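Local coordinates for protein acyl-CoA dehydrogenase (Slackia heliotrinireducens, PDB 4RM7) that belongs to the acyl-CoA dehydrogenase family, whose chain combines an N-terminal helical domain, a middle beta domain and a C-terminal helical domain, at residues A[68-73]-A[245-250]; A[303-308]-A[317-322]; A[175-180]-A[225-230]; A[151-156]-A[169-174]. All coordinates share one frame; numbering follows the deposited sequence.

Contact 1: A[68-73]-A[245-250]; sequences YDLFAQ and GRVFTC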
loop_
_atom_site.group_PDB
_atom_site.type_symbol
_atom_site.label_atom_id
_atom_site.label_comp_id
_atom_site.label_asym_id
_atom_site.label_seq_id
_atom_site.Cartn_x
_atom_site.Cartn_y
_atom_site.Cartn_z
ATOM N N TYR A 68 25.732 9.029 -26.905
ATOM C CA TYR A 68 25.499 7.598 -26.948
ATOM C C TYR A 68 24.037 7.307 -27.341
ATOM O O TYR A 68 23.192 8.210 -27.386
ATOM C CB TYR A 68 25.846 6.969 -25.605
ATOM C CG TYR A 68 27.318 7.072 -25.292
ATOM C CD1 TYR A 68 28.199 6.067 -25.680
ATOM C CD2 TYR A 68 27.842 8.187 -24.637
ATOM C CE1 TYR A 68 29.551 6.161 -25.415
ATOM C CE2 TYR A 68 29.199 8.286 -24.367
ATOM C CZ TYR A 68 30.044 7.270 -24.765
ATOM O OH TYR A 68 31.389 7.348 -24.509
ATOM N N ASP A 69 23.748 6.050 -27.653
ATOM C CA ASP A 69 22.383 5.637 -27.938
ATOM C C ASP A 69 21.791 5.020 -26.667
ATOM O O ASP A 69 21.980 3.821 -26.396
ATOM C CB ASP A 69 22.342 4.644 -29.098
ATOM C CG ASP A 69 22.802 5.254 -30.426
ATOM O OD1 ASP A 69 22.604 6.477 -30.645
ATOM O OD2 ASP A 69 23.358 4.503 -31.266
ATOM N N LEU A 70 21.079 5.842 -25.897
ATOM C CA LEU A 70 20.648 5.472 -24.543
ATOM C C LEU A 70 19.659 4.289 -24.484
ATOM O O LEU A 70 19.799 3.412 -23.636
ATOM C CB LEU A 70 20.033 6.686 -23.841
ATOM C CG LEU A 70 19.811 6.517 -22.339
ATOM C CD1 LEU A 70 21.086 6.164 -21.627
ATOM C CD2 LEU A 70 19.283 7.775 -21.757
ATOM N N PHE A 71 18.668 4.266 -25.371
ATOM C CA PHE A 71 17.741 3.145 -25.419
ATOM C C PHE A 71 18.509 1.848 -25.652
ATOM O O PHE A 71 18.237 0.842 -24.999
ATOM C CB PHE A 71 16.689 3.336 -26.508
ATOM C CG PHE A 71 15.657 2.246 -26.551
ATOM C CD1 PHE A 71 14.974 1.872 -25.399
ATOM C CD2 PHE A 71 15.356 1.592 -27.738
ATOM C CE1 PHE A 71 14.003 0.852 -25.428
ATOM C CE2 PHE A 71 14.388 0.560 -27.779
ATOM C CZ PHE A 71 13.709 0.200 -26.623
ATOM N N ALA A 72 19.484 1.879 -26.560
ATOM C CA ALA A 72 20.313 0.699 -26.815
ATOM C C ALA A 72 21.066 0.261 -25.562
ATOM O O ALA A 72 21.093 -0.926 -25.223
ATOM C CB ALA A 72 21.293 0.964 -27.948
ATOM N N GLN A 73 21.682 1.227 -24.890
ATOM C CA GLN A 73 22.379 0.969 -23.643
ATOM C C GLN A 73 21.460 0.326 -22.602
ATOM O O GLN A 73 21.860 -0.588 -21.882
ATOM C CB GLN A 73 22.965 2.266 -23.100
ATOM C CG GLN A 73 24.228 2.713 -23.804
ATOM C CD GLN A 73 24.686 4.083 -23.318
ATOM O OE1 GLN A 73 23.857 4.938 -22.966
ATOM N NE2 GLN A 73 26.004 4.296 -23.285
ATOM N N GLY A 245 22.878 8.143 -15.168
ATOM C CA GLY A 245 23.140 7.123 -14.166
ATOM C C GLY A 245 21.855 6.575 -13.567
ATOM O O GLY A 245 21.776 5.406 -13.211
ATOM N N ARG A 246 20.833 7.422 -13.463
ATOM C CA ARG A 246 19.544 6.987 -12.965
ATOM C C ARG A 246 18.852 6.070 -13.969
ATOM O O ARG A 246 18.230 5.083 -13.578
ATOM C CB ARG A 246 18.654 8.181 -12.649
ATOM C CG ARG A 246 19.197 9.014 -11.542
ATOM C CD ARG A 246 18.241 10.037 -11.070
ATOM N NE ARG A 246 18.924 10.917 -10.130
ATOM C CZ ARG A 246 19.010 12.231 -10.264
ATOM N NH1 ARG A 246 18.431 12.835 -11.290
ATOM N NH2 ARG A 246 19.665 12.935 -9.363
ATOM N N VAL A 247 18.970 6.377 -15.258
ATOM C CA VAL A 247 18.365 5.513 -16.263
ATOM C C VAL A 247 19.021 4.125 -16.224
ATOM O O VAL A 247 18.335 3.103 -16.187
ATOM C CB VAL A 247 18.456 6.116 -17.668
ATOM C CG1 VAL A 247 17.714 5.232 -18.651
ATOM C CG2 VAL A 247 17.850 7.537 -17.671
ATOM N N PHE A 248 20.346 4.109 -16.189
ATOM C CA PHE A 248 21.114 2.882 -16.061
ATOM C C PHE A 248 20.696 2.062 -14.858
ATOM O O PHE A 248 20.488 0.857 -14.966
ATOM C CB PHE A 248 22.602 3.200 -15.962
ATOM C CG PHE A 248 23.181 3.727 -17.227
ATOM C CD1 PHE A 248 22.464 3.641 -18.415
ATOM C CD2 PHE A 248 24.442 4.318 -17.238
ATOM C CE1 PHE A 248 22.998 4.128 -19.586
ATOM C CE2 PHE A 248 24.988 4.812 -18.412
ATOM C CZ PHE A 248 24.268 4.727 -19.588
ATOM N N THR A 249 20.574 2.721 -13.716
ATOM C CA THR A 249 20.236 2.031 -12.483
ATOM C C THR A 249 18.834 1.441 -12.547
ATOM O O THR A 249 18.583 0.321 -12.088
ATOM C CB THR A 249 20.360 2.973 -11.291
ATOM O OG1 THR A 249 21.744 3.200 -11.048
ATOM C CG2 THR A 249 19.760 2.364 -10.057
ATOM N N CYS A 250 17.921 2.175 -13.163
ATOM C CA CYS A 250 16.561 1.681 -13.286
ATOM C C CYS A 250 16.477 0.517 -14.281
ATOM O O CYS A 250 15.759 -0.455 -14.038
ATOM C CB CYS A 250 15.613 2.825 -13.657
ATOM S SG CYS A 250 15.432 3.994 -12.251
#
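The Phe248 ring receives the side-chain oxygen of Gln73 at its edge, in the ring plane, with Gln73 OE1 3.4 Å from Phe248 CZ. Amide and ring planes stand 81° apart, so the carboxamide is nearly upright against the ring and does not stack on it. Leu70 comes in obliquely beside it, its methyl CD1 lying 3.5 Å from Phe248 CE1. The other branch of Leu70 serves a second partner: CD2 is 4.3 Å from Val247 CG1. Setting CG of Leu70 anti to the backbone nitrogen (chi1 -168°) carries the fork of the side chain toward helix 234-270. Leucine fits here because its two methyls can touch successive residues of that helix. The contact thus joins the first turn of helix 70-84, in the N-terminal helical domain, to the long helix 234-270 of the C-terminal one. Around it, Gln91 and Leu94 of helix 90-103 also pack on Phe248, and Ala306 and Tyr309 on Leu70. Gln73 is anchored by its NE2, which bonds to Val59 O. With the nitrogen so engaged, OE1 is turned to the slightly positive C-H rim of the phenyl ring, a polarity match consistent with weak electrostatic attraction inside an otherwise apolar, buried contact.

Contact 2: A[303-308]-A[317-322]; sequences YGAARE and LSVALM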
loop_
_atom_site.group_PDB
_atom_site.type_symbol
_atom_site.label_atom_id
_atom_site.label_comp_id
_atom_site.label_asym_id
_atom_site.label_seq_id
_atom_site.Cartn_x
_atom_site.Cartn_y
_atom_site.Cartn_z
ATOM N N TYR A 303 12.101 2.690 -20.656
ATOM C CA TYR A 303 12.167 2.838 -22.109
ATOM C C TYR A 303 11.730 4.211 -22.585
ATOM O O TYR A 303 12.273 4.741 -23.566
ATOM C CB TYR A 303 11.304 1.798 -22.818
ATOM C CG TYR A 303 11.834 0.383 -22.757
ATOM C CD1 TYR A 303 11.238 -0.630 -23.519
ATOM C CD2 TYR A 303 12.921 0.046 -21.949
ATOM C CE1 TYR A 303 11.708 -1.936 -23.480
ATOM C CE2 TYR A 303 13.386 -1.281 -21.891
ATOM C CZ TYR A 303 12.760 -2.258 -22.658
ATOM O OH TYR A 303 13.208 -3.543 -22.647
ATOM N N GLY A 304 10.731 4.783 -21.922
ATOM C CA GLY A 304 10.221 6.085 -22.348
ATOM C C GLY A 304 11.274 7.162 -22.099
ATOM O O GLY A 304 11.579 7.962 -22.983
ATOM N N ALA A 305 11.854 7.169 -20.897
ATOM C CA ALA A 305 12.870 8.164 -20.561
ATOM C C ALA A 305 14.047 8.024 -21.512
ATOM O O ALA A 305 14.588 9.018 -21.982
ATOM C CB ALA A 305 13.334 8.024 -19.098
ATOM N N ALA A 306 14.425 6.786 -21.814
ATOM C CA ALA A 306 15.560 6.553 -22.693
ATOM C C ALA A 306 15.280 7.009 -24.123
ATOM O O ALA A 306 16.140 7.610 -24.771
ATOM C CB ALA A 306 15.948 5.097 -22.678
ATOM N N ARG A 307 14.085 6.726 -24.625
ATOM C CA ARG A 307 13.778 7.092 -26.000
ATOM C C ARG A 307 13.664 8.615 -26.138
ATOM O O ARG A 307 14.012 9.162 -27.184
ATOM C CB ARG A 307 12.503 6.383 -26.488
ATOM C CG ARG A 307 12.688 4.890 -26.800
ATOM C CD ARG A 307 11.402 4.245 -27.350
ATOM N NE ARG A 307 11.630 3.119 -28.263
ATOM C CZ ARG A 307 10.890 1.997 -28.276
ATOM N NH1 ARG A 307 9.873 1.832 -27.425
ATOM N NH2 ARG A 307 11.156 1.021 -29.140
ATOM N N GLU A 308 13.214 9.298 -25.086
ATOM C CA GLU A 308 13.218 10.774 -25.065
ATOM C C GLU A 308 14.599 11.354 -25.338
ATOM O O GLU A 308 14.744 12.257 -26.152
ATOM C CB GLU A 308 12.733 11.320 -23.723
ATOM C CG GLU A 308 11.266 11.650 -23.654
ATOM C CD GLU A 308 10.874 12.243 -22.304
ATOM O OE1 GLU A 308 11.736 12.328 -21.409
ATOM O OE2 GLU A 308 9.703 12.647 -22.142
ATOM N N LEU A 317 11.721 15.667 -15.667
ATOM C CA LEU A 317 10.628 15.070 -14.914
ATOM C C LEU A 317 10.444 13.595 -15.227
ATOM O O LEU A 317 10.111 12.813 -14.335
ATOM C CB LEU A 317 9.337 15.792 -15.199
ATOM C CG LEU A 317 8.150 15.308 -14.373
ATOM C CD1 LEU A 317 8.501 15.379 -12.878
ATOM C CD2 LEU A 317 6.987 16.209 -14.693
ATOM N N SER A 318 10.647 13.219 -16.488
ATOM C CA SER A 318 10.554 11.811 -16.874
ATOM C C SER A 318 11.520 10.967 -16.051
ATOM O O SER A 318 11.148 9.924 -15.524
ATOM C CB SER A 318 10.866 11.614 -18.356
ATOM O OG SER A 318 9.924 12.247 -19.190
ATOM N N VAL A 319 12.762 11.430 -15.952
ATOM C CA VAL A 319 13.806 10.709 -15.235
ATOM C C VAL A 319 13.520 10.685 -13.732
ATOM O O VAL A 319 13.752 9.689 -13.057
ATOM C CB VAL A 319 15.179 11.339 -15.518
ATOM C CG1 VAL A 319 16.237 10.849 -14.522
ATOM C CG2 VAL A 319 15.595 11.045 -16.969
ATOM N N ALA A 320 12.974 11.773 -13.217
ATOM C CA ALA A 320 12.621 11.823 -11.807
ATOM C C ALA A 320 11.465 10.860 -11.474
ATOM O O ALA A 320 11.484 10.197 -10.436
ATOM C CB ALA A 320 12.266 13.259 -11.410
ATOM N N LEU A 321 10.462 10.782 -12.341
ATOM C CA LEU A 321 9.301 9.930 -12.065
ATOM C C LEU A 321 9.701 8.458 -12.161
ATOM O O LEU A 321 9.354 7.660 -11.313
ATOM C CB LEU A 321 8.141 10.241 -13.022
ATOM C CG LEU A 321 7.499 11.627 -12.879
ATOM C CD1 LEU A 321 6.367 11.797 -13.879
ATOM C CD2 LEU A 321 7.002 11.861 -11.452
HETATM N N MSE A 322 10.451 8.126 -13.204
HETATM C CA MSE A 322 11.081 6.828 -13.359
HETATM C C MSE A 322 11.881 6.415 -12.116
HETATM O O MSE A 322 11.676 5.345 -11.575
HETATM C CB MSE A 322 11.998 6.853 -14.591
HETATM C CG MSE A 322 12.781 5.589 -14.807
HETATM SE SE MSE A 322 14.376 5.944 -15.844
HETATM C CE MSE A 322 15.398 6.822 -14.418
#
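Glu308 and Ser318 extend toward each other from facing helices, and the serine hydroxyl donates to the carboxylate, with Ser318 OG 2.9 Å from Glu308 OE1. The hydroxyl comes to the syn side of that oxygen, 27° out of the carboxylate plane. The short serine keeps its hydroxyl near its own helix, so the glutamate, extended beyond CG, does the spanning. Alongside this polar pair, Ala305 points its methyl at the other helix, where Ala305 CB lies 4.0 Å from the selenium SE of Met322 (selenomethionine) and 4.3 Å from Val319 CG2. In Met322, CG anti to the backbone nitrogen (chi1 176°) and an extended second torsion carry the selenium to the alanine; the bend at chi3 turns only the methyl CE aside. The two segments form an antiparallel helical hairpin, helices 282-311 and 316-341 being joined by a short turn in the C-terminal helical domain; their local axes are 9.3 Å apart, with 158° between their N-to-C directions. Small residues suit the close point, since the CA atoms of Ala305 and Ser318 are only 5.7 Å apart. Glu308 OE1 also takes a weak hydrogen bond from Lys315 N in the turn, and Asn2 of a second subunit packs on Glu308. Met322 also packs on Arg246 and Cys250 of helix 234-270.

Contact 3: A[175-180]-A[225-230]; sequences DKTGDD and SWRLKG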
loop_
_atom_site.group_PDB
_atom_site.type_symbol
_atom_site.label_atom_id
_atom_site.label_comp_id
_atom_site.label_asym_id
_atom_site.label_seq_id
_atom_site.Cartn_x
_atom_site.Cartn_y
_atom_site.Cartn_z
ATOM N N ASP A 175 37.802 24.257 -6.413
ATOM C CA ASP A 175 39.139 24.808 -6.560
ATOM C C ASP A 175 39.148 26.235 -6.022
ATOM O O ASP A 175 38.346 27.066 -6.440
ATOM C CB ASP A 175 39.582 24.770 -8.017
ATOM C CG ASP A 175 40.952 25.364 -8.222
ATOM O OD1 ASP A 175 41.628 25.693 -7.229
ATOM O OD2 ASP A 175 41.364 25.492 -9.387
ATOM N N LYS A 176 40.053 26.501 -5.084
ATOM C CA LYS A 176 40.163 27.813 -4.459
ATOM C C LYS A 176 41.496 28.488 -4.769
ATOM O O LYS A 176 41.804 29.540 -4.211
ATOM C CB LYS A 176 40.005 27.699 -2.944
ATOM C CG LYS A 176 38.619 27.374 -2.465
ATOM C CD LYS A 176 38.270 28.264 -1.286
ATOM C CE LYS A 176 37.125 27.691 -0.480
ATOM N NZ LYS A 176 37.527 26.395 0.121
ATOM N N THR A 177 42.285 27.878 -5.650
ATOM C CA THR A 177 43.626 28.366 -5.945
ATOM C C THR A 177 43.610 29.583 -6.863
ATOM O O THR A 177 44.640 30.220 -7.077
ATOM C CB THR A 177 44.487 27.275 -6.591
ATOM O OG1 THR A 177 43.933 26.922 -7.864
ATOM C CG2 THR A 177 44.537 26.038 -5.699
ATOM N N GLY A 178 42.441 29.892 -7.414
ATOM C CA GLY A 178 42.274 31.114 -8.175
ATOM C C GLY A 178 42.136 32.288 -7.229
ATOM O O GLY A 178 41.741 32.126 -6.074
ATOM N N ASP A 179 42.469 33.477 -7.712
ATOM C CA ASP A 179 42.356 34.674 -6.892
ATOM C C ASP A 179 40.894 35.102 -6.757
ATOM O O ASP A 179 40.272 35.541 -7.729
ATOM C CB ASP A 179 43.205 35.790 -7.489
ATOM C CG ASP A 179 44.615 35.331 -7.801
ATOM O OD1 ASP A 179 44.832 34.804 -8.912
ATOM O OD2 ASP A 179 45.502 35.485 -6.932
ATOM N N ASP A 180 40.360 34.955 -5.544
ATOM C CA ASP A 180 38.944 35.187 -5.252
ATOM C C ASP A 180 38.055 34.260 -6.083
ATOM O O ASP A 180 38.088 33.035 -5.922
ATOM C CB ASP A 180 38.571 36.656 -5.488
ATOM N N SER A 225 48.661 19.573 -13.753
ATOM C CA SER A 225 48.417 18.721 -14.916
ATOM C C SER A 225 47.326 17.676 -14.667
ATOM O O SER A 225 46.849 17.040 -15.602
ATOM C CB SER A 225 49.713 18.016 -15.341
ATOM O OG SER A 225 50.094 17.006 -14.417
ATOM N N TRP A 226 46.938 17.499 -13.408
ATOM C CA TRP A 226 45.921 16.515 -13.047
ATOM C C TRP A 226 44.505 17.060 -13.229
ATOM O O TRP A 226 43.556 16.289 -13.360
ATOM C CB TRP A 226 46.111 16.049 -11.599
ATOM C CG TRP A 226 47.399 15.315 -11.353
ATOM C CD1 TRP A 226 48.317 14.943 -12.287
ATOM C CD2 TRP A 226 47.908 14.870 -10.089
ATOM N NE1 TRP A 226 49.368 14.299 -11.687
ATOM C CE2 TRP A 226 49.139 14.233 -10.338
ATOM C CE3 TRP A 226 47.448 14.950 -8.773
ATOM C CZ2 TRP A 226 49.915 13.677 -9.316
ATOM C CZ3 TRP A 226 48.224 14.401 -7.759
ATOM C CH2 TRP A 226 49.440 13.774 -8.039
ATOM N N ARG A 227 44.356 18.382 -13.226
ATOM C CA ARG A 227 43.029 18.985 -13.355
ATOM C C ARG A 227 42.453 18.734 -14.745
ATOM O O ARG A 227 43.157 18.876 -15.752
ATOM C CB ARG A 227 43.072 20.485 -13.079
ATOM C CG ARG A 227 41.704 21.109 -12.883
ATOM C CD ARG A 227 41.650 22.524 -13.425
ATOM N NE ARG A 227 42.688 23.384 -12.862
ATOM C CZ ARG A 227 42.561 24.051 -11.720
ATOM N NH1 ARG A 227 43.554 24.816 -11.280
ATOM N NH2 ARG A 227 41.436 23.948 -11.016
ATOM N N LEU A 228 41.180 18.352 -14.799
ATOM C CA LEU A 228 40.533 18.097 -16.075
ATOM C C LEU A 228 40.234 19.420 -16.766
ATOM O O LEU A 228 39.605 20.301 -16.183
ATOM C CB LEU A 228 39.251 17.285 -15.893
ATOM C CG LEU A 228 39.327 15.804 -15.490
ATOM C CD1 LEU A 228 38.018 15.083 -15.851
ATOM C CD2 LEU A 228 40.530 15.106 -16.114
ATOM N N LYS A 229 40.709 19.550 -18.000
ATOM C CA LYS A 229 40.484 20.738 -18.814
ATOM C C LYS A 229 39.578 20.371 -19.975
ATOM O O LYS A 229 40.061 19.965 -21.030
ATOM C CB LYS A 229 41.811 21.297 -19.330
ATOM C CG LYS A 229 42.970 21.141 -18.349
ATOM C CD LYS A 229 44.145 22.038 -18.709
ATOM C CE LYS A 229 43.827 23.513 -18.438
ATOM N NZ LYS A 229 44.721 24.472 -19.170
ATOM N N GLY A 230 38.267 20.497 -19.784
ATOM C CA GLY A 230 37.323 20.005 -20.773
ATOM C C GLY A 230 36.329 21.013 -21.307
ATOM O O GLY A 230 36.300 22.170 -20.878
#
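Asp175 OD1, on a carboxylate that faces Arg227, is gripped by two donors from Thr177. The hydroxyl Thr177 OG1 lies 2.7 Å from Asp175 OD1 and meets the syn lone pair of that carboxylate oxygen, while the backbone Thr177 N gives Asp175 OD1 a nearly straight bond of 2.8 Å from above the carboxylate plane. Acceptance from the backbone nitrogen two residues on makes this an Asx turn, which bends the chain just as strand 168-175 ends. Threonine suits the place: with OG1 between its backbone nitrogen and carbonyl carbon (chi1 64°) the hydroxyl turns back to the aspartate, and its methyl CG2 is left to pack on Leu151.

The second oxygen, OD2, faces the guanidinium of Arg227 at its edge, the two flat groups being tilted by 28°. They form a salt bridge, but OD2 and NH2 are modelled too close together, so the detail of that pairing is doubtful; the accompanying bond from Arg227 NH1 to Asp175 OD2 is weak. Arg227 reaches across by bending twice along its chain, a length and flexibility suited to linking the end of a strand to a loop when the nearest CA atoms, those of Asp175 and Arg227, are 9.8 Å apart. Its side chain also packs on Trp188 of strand 184-191, and its NH1 has a second anionic partner in Glu224. The donors around OD1 and the nearby arginine would probably favour a charged carboxylate, so the aspartate shapes its own turn and probably also ties it electrostatically to the segment leading from the beta domain to helix 234-270.

Contact 4: A[151-156]-A[169-174]; sequences LVMNGT and LLVSAY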
loop_
_atom_site.group_PDB
_atom_site.type_symbol
_atom_site.label_atom_id
_atom_site.label_comp_id
_atom_site.label_asym_id
_atom_site.label_seq_id
_atom_site.Cartn_x
_atom_site.Cartn_y
_atom_site.Cartn_z
ATOM N N LEU A 151 49.645 22.826 -4.264
ATOM C CA LEU A 151 48.202 22.693 -4.295
ATOM C C LEU A 151 47.824 21.507 -3.429
ATOM O O LEU A 151 48.342 20.415 -3.601
ATOM C CB LEU A 151 47.735 22.449 -5.722
ATOM C CG LEU A 151 48.008 23.566 -6.718
ATOM C CD1 LEU A 151 47.408 23.248 -8.073
ATOM C CD2 LEU A 151 47.458 24.872 -6.182
ATOM N N VAL A 152 46.928 21.729 -2.484
ATOM C CA VAL A 152 46.584 20.701 -1.523
ATOM C C VAL A 152 45.088 20.394 -1.454
ATOM O O VAL A 152 44.269 21.290 -1.344
ATOM C CB VAL A 152 47.098 21.097 -0.139
ATOM C CG1 VAL A 152 46.276 22.242 0.416
ATOM C CG2 VAL A 152 47.087 19.908 0.794
HETATM N N MSE A 153 44.746 19.113 -1.491
HETATM C CA MSE A 153 43.354 18.694 -1.530
HETATM C C MSE A 153 42.892 18.084 -0.203
HETATM O O MSE A 153 43.590 17.257 0.388
HETATM C CB MSE A 153 43.135 17.701 -2.669
HETATM C CG MSE A 153 41.705 17.163 -2.744
HETATM SE SE MSE A 153 41.424 15.780 -4.117
HETATM C CE MSE A 153 41.342 16.903 -5.711
ATOM N N ASN A 154 41.710 18.507 0.250
ATOM C CA ASN A 154 41.118 18.018 1.490
ATOM C C ASN A 154 39.629 17.800 1.323
ATOM O O ASN A 154 38.912 18.676 0.841
ATOM C CB ASN A 154 41.365 18.986 2.643
ATOM C CG ASN A 154 42.785 18.933 3.153
ATOM O OD1 ASN A 154 43.185 17.970 3.827
ATOM N ND2 ASN A 154 43.563 19.974 2.847
ATOM N N GLY A 155 39.173 16.621 1.728
ATOM C CA GLY A 155 37.786 16.241 1.575
ATOM C C GLY A 155 37.609 14.753 1.788
ATOM O O GLY A 155 38.580 14.024 1.984
ATOM N N THR A 156 36.358 14.309 1.753
ATOM C CA THR A 156 36.003 12.916 1.963
ATOM C C THR A 156 34.931 12.521 0.965
ATOM O O THR A 156 33.872 13.146 0.892
ATOM C CB THR A 156 35.484 12.652 3.382
ATOM O OG1 THR A 156 36.570 12.700 4.303
ATOM C CG2 THR A 156 34.850 11.274 3.474
ATOM N N LEU A 169 41.810 8.208 -8.884
ATOM C CA LEU A 169 40.530 8.707 -8.423
ATOM C C LEU A 169 40.153 9.983 -9.156
ATOM O O LEU A 169 40.867 10.984 -9.091
ATOM C CB LEU A 169 40.585 8.952 -6.921
ATOM C CG LEU A 169 40.817 7.669 -6.137
ATOM C CD1 LEU A 169 41.203 7.972 -4.700
ATOM C CD2 LEU A 169 39.557 6.848 -6.168
ATOM N N LEU A 170 39.038 9.939 -9.878
ATOM C CA LEU A 170 38.522 11.125 -10.528
ATOM C C LEU A 170 37.649 11.885 -9.530
ATOM O O LEU A 170 36.519 11.493 -9.234
ATOM C CB LEU A 170 37.747 10.757 -11.791
ATOM C CG LEU A 170 37.176 11.959 -12.566
ATOM C CD1 LEU A 170 38.240 13.023 -12.809
ATOM C CD2 LEU A 170 36.568 11.527 -13.879
ATOM N N VAL A 171 38.187 12.981 -9.017
ATOM C CA VAL A 171 37.621 13.651 -7.855
ATOM C C VAL A 171 37.043 15.012 -8.173
ATOM O O VAL A 171 37.690 15.842 -8.807
ATOM C CB VAL A 171 38.675 13.833 -6.748
ATOM C CG1 VAL A 171 38.017 14.278 -5.471
ATOM C CG2 VAL A 171 39.404 12.532 -6.517
ATOM N N SER A 172 35.813 15.223 -7.714
ATOM C CA SER A 172 35.136 16.495 -7.836
ATOM C C SER A 172 35.490 17.358 -6.631
ATOM O O SER A 172 35.446 16.879 -5.499
ATOM C CB SER A 172 33.635 16.287 -7.924
ATOM O OG SER A 172 33.142 15.866 -6.670
ATOM N N ALA A 173 35.835 18.624 -6.875
ATOM C CA ALA A 173 36.316 19.511 -5.812
ATOM C C ALA A 173 36.087 20.989 -6.120
ATOM O O ALA A 173 36.075 21.396 -7.279
ATOM C CB ALA A 173 37.812 19.269 -5.555
ATOM N N TYR A 174 35.894 21.785 -5.073
ATOM C CA TYR A 174 35.977 23.239 -5.192
ATOM C C TYR A 174 37.437 23.637 -5.298
ATOM O O TYR A 174 38.226 23.371 -4.388
ATOM C CB TYR A 174 35.343 23.948 -3.997
ATOM C CG TYR A 174 33.843 24.037 -4.050
ATOM C CD1 TYR A 174 33.191 24.433 -5.209
ATOM C CD2 TYR A 174 33.072 23.720 -2.938
ATOM C CE1 TYR A 174 31.809 24.516 -5.253
ATOM C CE2 TYR A 174 31.690 23.795 -2.976
ATOM C CZ TYR A 174 31.061 24.193 -4.134
ATOM O OH TYR A 174 29.686 24.268 -4.162
#
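Apolar contact between side chains is the whole of the meeting between Met153 and Val171: they reach toward each other tip to tip, with the selenium SE of Met153 (selenomethionine) 4.0 Å from Val171 CG1. The terminal methyl Met153 CE also lies 4.2 Å from Val171 CB and reaches a further neighbour in Ala173, whose CB is 4.3 Å from it. The methionine leaves the backbone with CG anti to the nitrogen (chi1 178°), runs out straight, and turns only at its last torsion (chi3 -78°), which swings the methyl in beside the valine and alanine. A long, unbranched, flexible chain suits a residue that must cross to a strand that is not its direct neighbour. Val171 and Ala173 are the compact receiving side; two positions apart on one strand, they direct their side chains toward the same partner, while Ser172 between them points away, as strand alternation requires.

Polar bonding is found instead to other parts of the sheet. No hydrogen bond links the two segments: Met153 pairs through its backbone with Val220, and its flanking residues Val152 and Asn154 pair with Thr145 and His143. The hydroxyl of Ser172, on the other face, bonds to Lys157 NZ.

In the curled sheet of the middle beta domain, strand 143-146 lies between the two, antiparallel to strand 151-161 and parallel to strand 168-175, and its Val144 packs on Met153. Trp188 of strand 184-191 also touches Met153, and Phe217 of strand 212-221 touches Val171, so five strands contribute to this apolar cluster.

How the contacts relate
Contacts 1 and 2 join helices and adjoin one another, with centres 10 Å apart; contact 1 lies near the chain's centre, contact 2 farther out. Phe71 packs on Tyr303 and Arg307, and Met322 on Arg246 and Cys250. Contact 1 spans the two helical domains by mainly apolar touching, whereas contact 2 closes a local hairpin, adds a polar bond and lies near a second subunit. Contacts 3 and 4 belong to the beta region and share strand 168-175; Thr177 meets Leu151, and Leu228 meets Leu170. Contact 4 is apolar, inside the curled sheet. Contact 3, farthest from the chain centre, joins a strand end to a peripheral loop mainly by charge, its firm hydrogen bonds lying inside the turn.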